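Local coordinates for uncharacterized protein PA2218 (Pseudomonas aeruginosa, PDB 2HDW) that is of unknown function but has the alpha/beta hydrolase fold and is probably a hydrolase, at residues Lys70-Ala82 against Asp149-Phe161. Numbering follows the deposited sequence.
Sequences KVTFANRYGITLA and DINTEDFSAAVDF
Phe73 sets CD2 against Phe161 CB, 3.6 Å away, where the outermost hairpin of an alpha/beta hydrolase sheet, strands 66-74 and 80-88, is crossed by helix 148-164. The two rings run near parallel, 24° apart, but slid so far that they barely overlap. Phe73 drops its ring into the hollow above Ala157 and Ala158; the two small residues leave room for the ring, and Phe73 CE1 comes within 3.6 Å of Ala158 CA. Phe161 swings its CG anti to the backbone N (chi1 -179°), which carries the ring out along the strand to Val71, whose CG2 lies 3.5 Å from Phe161 CE2.

At the type I turn from Asn75 to Gly78 the small Ala157 lets the chains close in, its CB 3.4 Å from Asn75 CB. Asn75 suits this place because its amide works both ways: OD1 accepts from Ile79 N and, weakly, Tyr77 N inside the hairpin, while ND2 reaches Asp154 OD1, the amide and carboxylate nearly coplanar. Ser133 also binds that oxygen, and Leu81 CD1 lies beside it.

Within the turn itself, Arg76 and Tyr77 are the middle residues. Glu153 bends at chi2 so that its carboxylate curls up against Arg76. OE2 takes the backbone N of Arg76 in an almost straight bond (175°), and OE1 forms a salt bridge with NE, both donors lying above the carboxylate plane. The Tyr77 ring crosses Ile150 and the aliphatic part of Glu153 obliquely, CD2 3.9 Å from Ile150 CG1, and is amphipathic enough to end in a 2.7 Å hydrogen bond from OH to Asp149 OD1, on the syn side but tilted out of the carboxylate plane.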
# COMPACT_ATOMS: atom_id res chain seq x y z
N LYS A 70 7.42 5.42 16.71
CA LYS A 70 7.97 5.02 15.41
C LYS A 70 8.98 3.89 15.57
O LYS A 70 9.70 3.83 16.56
CB LYS A 70 8.63 6.23 14.73
CG LYS A 70 7.86 7.54 14.93
CD LYS A 70 7.34 8.16 13.64
CE LYS A 70 8.45 8.74 12.79
NZ LYS A 70 7.93 9.74 11.80
N VAL A 71 9.00 2.98 14.61
CA VAL A 71 9.93 1.86 14.66
C VAL A 71 10.58 1.64 13.31
O VAL A 71 10.18 2.25 12.31
CB VAL A 71 9.22 0.56 15.08
CG1 VAL A 71 8.58 0.73 16.45
CG2 VAL A 71 8.17 0.18 14.03
N THR A 72 11.60 0.78 13.29
CA THR A 72 12.30 0.44 12.06
C THR A 72 12.58 -1.06 12.07
O THR A 72 12.57 -1.71 13.12
CB THR A 72 13.65 1.20 11.95
OG1 THR A 72 14.54 0.75 12.97
CG2 THR A 72 13.43 2.69 12.08
N PHE A 73 12.81 -1.61 10.88
CA PHE A 73 13.09 -3.03 10.73
C PHE A 73 13.58 -3.26 9.30
O PHE A 73 13.21 -2.51 8.39
CB PHE A 73 11.83 -3.85 11.02
CG PHE A 73 10.62 -3.38 10.27
CD1 PHE A 73 10.43 -3.72 8.93
CD2 PHE A 73 9.67 -2.58 10.89
CE1 PHE A 73 9.32 -3.27 8.23
CE2 PHE A 73 8.55 -2.12 10.20
CZ PHE A 73 8.37 -2.47 8.86
N ALA A 74 14.39 -4.29 9.10
CA ALA A 74 14.92 -4.55 7.76
C ALA A 74 14.17 -5.65 7.01
O ALA A 74 13.47 -6.46 7.62
CB ALA A 74 16.40 -4.91 7.86
N ASN A 75 14.29 -5.64 5.68
CA ASN A 75 13.65 -6.69 4.89
C ASN A 75 14.75 -7.64 4.42
O ASN A 75 15.94 -7.38 4.67
CB ASN A 75 12.86 -6.12 3.70
CG ASN A 75 13.73 -5.40 2.68
OD1 ASN A 75 14.94 -5.61 2.60
ND2 ASN A 75 13.09 -4.57 1.87
N ARG A 76 14.37 -8.73 3.77
CA ARG A 76 15.33 -9.73 3.32
C ARG A 76 16.35 -9.22 2.31
O ARG A 76 17.39 -9.85 2.08
CB ARG A 76 14.61 -10.94 2.71
CG ARG A 76 13.80 -11.76 3.70
CD ARG A 76 13.30 -13.06 3.08
NE ARG A 76 12.63 -12.85 1.80
CZ ARG A 76 13.21 -13.00 0.61
NH1 ARG A 76 14.48 -13.39 0.54
NH2 ARG A 76 12.53 -12.77 -0.51
N TYR A 77 16.06 -8.09 1.69
CA TYR A 77 16.98 -7.56 0.69
C TYR A 77 17.95 -6.53 1.25
O TYR A 77 18.67 -5.87 0.50
CB TYR A 77 16.17 -7.01 -0.49
CG TYR A 77 15.35 -8.09 -1.18
CD1 TYR A 77 15.94 -9.31 -1.53
CD2 TYR A 77 14.01 -7.89 -1.50
CE1 TYR A 77 15.21 -10.31 -2.19
CE2 TYR A 77 13.27 -8.87 -2.15
CZ TYR A 77 13.87 -10.08 -2.50
OH TYR A 77 13.14 -11.04 -3.16
N GLY A 78 17.95 -6.41 2.58
CA GLY A 78 18.85 -5.49 3.26
C GLY A 78 18.42 -4.05 3.43
O GLY A 78 19.22 -3.20 3.82
N ILE A 79 17.16 -3.75 3.14
CA ILE A 79 16.69 -2.38 3.28
C ILE A 79 15.95 -2.21 4.61
O ILE A 79 15.13 -3.05 4.97
CB ILE A 79 15.74 -1.99 2.12
CG1 ILE A 79 16.46 -2.24 0.78
CG2 ILE A 79 15.33 -0.53 2.23
CD1 ILE A 79 15.63 -1.90 -0.45
N THR A 80 16.27 -1.13 5.32
CA THR A 80 15.64 -0.84 6.60
C THR A 80 14.45 0.09 6.37
O THR A 80 14.59 1.14 5.75
CB THR A 80 16.63 -0.16 7.57
OG1 THR A 80 17.72 -1.05 7.82
CG2 THR A 80 15.95 0.18 8.89
N LEU A 81 13.28 -0.33 6.85
CA LEU A 81 12.06 0.45 6.67
C LEU A 81 11.64 1.19 7.93
O LEU A 81 11.93 0.77 9.05
CB LEU A 81 10.92 -0.48 6.23
CG LEU A 81 11.21 -1.43 5.07
CD1 LEU A 81 10.00 -2.32 4.84
CD2 LEU A 81 11.54 -0.64 3.81
N ALA A 82 10.94 2.31 7.75
CA ALA A 82 10.44 3.11 8.86
C ALA A 82 8.93 2.88 8.94
O ALA A 82 8.27 2.68 7.92
CB ALA A 82 10.74 4.59 8.63
N ASP A 149 8.57 -7.21 -6.62
CA ASP A 149 9.24 -8.22 -5.79
C ASP A 149 9.62 -7.62 -4.44
O ASP A 149 9.19 -8.10 -3.39
CB ASP A 149 10.50 -8.72 -6.50
CG ASP A 149 11.16 -9.90 -5.80
OD1 ASP A 149 11.10 -9.97 -4.56
OD2 ASP A 149 11.77 -10.75 -6.49
N ILE A 150 10.42 -6.56 -4.47
CA ILE A 150 10.87 -5.90 -3.25
C ILE A 150 9.71 -5.38 -2.41
O ILE A 150 9.72 -5.49 -1.19
CB ILE A 150 11.83 -4.73 -3.57
CG1 ILE A 150 13.09 -5.26 -4.26
CG2 ILE A 150 12.21 -4.00 -2.28
CD1 ILE A 150 14.10 -4.17 -4.64
N ASN A 151 8.70 -4.81 -3.07
CA ASN A 151 7.56 -4.29 -2.34
C ASN A 151 6.73 -5.41 -1.71
O ASN A 151 6.21 -5.26 -0.60
CB ASN A 151 6.70 -3.40 -3.25
CG ASN A 151 7.38 -2.06 -3.54
OD1 ASN A 151 8.21 -1.59 -2.76
ND2 ASN A 151 7.01 -1.43 -4.65
N THR A 152 6.63 -6.54 -2.40
CA THR A 152 5.89 -7.66 -1.82
C THR A 152 6.66 -8.07 -0.56
O THR A 152 6.07 -8.34 0.48
CB THR A 152 5.80 -8.83 -2.82
OG1 THR A 152 4.92 -8.46 -3.89
CG2 THR A 152 5.26 -10.08 -2.13
N GLU A 153 7.99 -8.08 -0.66
CA GLU A 153 8.85 -8.43 0.48
C GLU A 153 8.65 -7.45 1.65
O GLU A 153 8.64 -7.86 2.82
CB GLU A 153 10.32 -8.45 0.03
CG GLU A 153 11.35 -8.40 1.16
CD GLU A 153 11.18 -9.49 2.20
OE1 GLU A 153 10.73 -10.60 1.85
OE2 GLU A 153 11.50 -9.24 3.39
N ASP A 154 8.48 -6.16 1.35
CA ASP A 154 8.29 -5.15 2.39
C ASP A 154 7.15 -5.53 3.33
O ASP A 154 7.23 -5.35 4.54
CB ASP A 154 7.97 -3.78 1.79
CG ASP A 154 9.17 -3.12 1.13
OD1 ASP A 154 10.32 -3.40 1.53
OD2 ASP A 154 8.96 -2.30 0.21
N PHE A 155 6.07 -6.05 2.77
CA PHE A 155 4.92 -6.45 3.57
C PHE A 155 5.28 -7.54 4.56
O PHE A 155 4.89 -7.49 5.72
CB PHE A 155 3.79 -6.92 2.65
CG PHE A 155 2.54 -6.09 2.75
CD1 PHE A 155 1.87 -5.69 1.61
CD2 PHE A 155 2.02 -5.75 4.00
CE1 PHE A 155 0.69 -4.94 1.69
CE2 PHE A 155 0.84 -5.00 4.10
CZ PHE A 155 0.17 -4.60 2.94
N SER A 156 6.03 -8.54 4.11
CA SER A 156 6.43 -9.63 5.00
C SER A 156 7.52 -9.19 5.98
O SER A 156 7.68 -9.79 7.04
CB SER A 156 6.88 -10.83 4.17
OG SER A 156 5.75 -11.46 3.58
N ALA A 157 8.26 -8.15 5.62
CA ALA A 157 9.29 -7.63 6.50
C ALA A 157 8.57 -6.95 7.66
O ALA A 157 9.04 -6.97 8.80
CB ALA A 157 10.17 -6.63 5.77
N ALA A 158 7.42 -6.34 7.35
CA ALA A 158 6.62 -5.66 8.36
C ALA A 158 5.99 -6.70 9.28
O ALA A 158 5.90 -6.50 10.49
CB ALA A 158 5.53 -4.81 7.69
N VAL A 159 5.55 -7.82 8.71
CA VAL A 159 4.96 -8.89 9.50
C VAL A 159 6.05 -9.46 10.42
O VAL A 159 5.78 -9.83 11.56
CB VAL A 159 4.39 -10.01 8.60
CG1 VAL A 159 3.96 -11.20 9.45
CG2 VAL A 159 3.20 -9.48 7.81
N ASP A 160 7.29 -9.51 9.92
CA ASP A 160 8.41 -10.00 10.71
C ASP A 160 8.52 -9.19 12.01
O ASP A 160 8.70 -9.76 13.10
CB ASP A 160 9.74 -9.84 9.96
CG ASP A 160 9.97 -10.92 8.91
OD1 ASP A 160 9.17 -11.87 8.81
OD2 ASP A 160 10.99 -10.81 8.19
N PHE A 161 8.43 -7.88 11.89
CA PHE A 161 8.56 -7.00 13.05
C PHE A 161 7.38 -7.05 14.01
O PHE A 161 7.56 -7.28 15.21
CB PHE A 161 8.78 -5.56 12.62
CG PHE A 161 8.94 -4.61 13.77
CD1 PHE A 161 10.17 -4.49 14.42
CD2 PHE A 161 7.86 -3.87 14.23
CE1 PHE A 161 10.31 -3.65 15.52
CE2 PHE A 161 8.00 -3.02 15.33
CZ PHE A 161 9.22 -2.92 15.98
O HOH W 1 12.86 -9.03 6.98
O HOH W 2 11.71 -7.22 9.87
O HOH W 3 9.87 -11.77 -0.31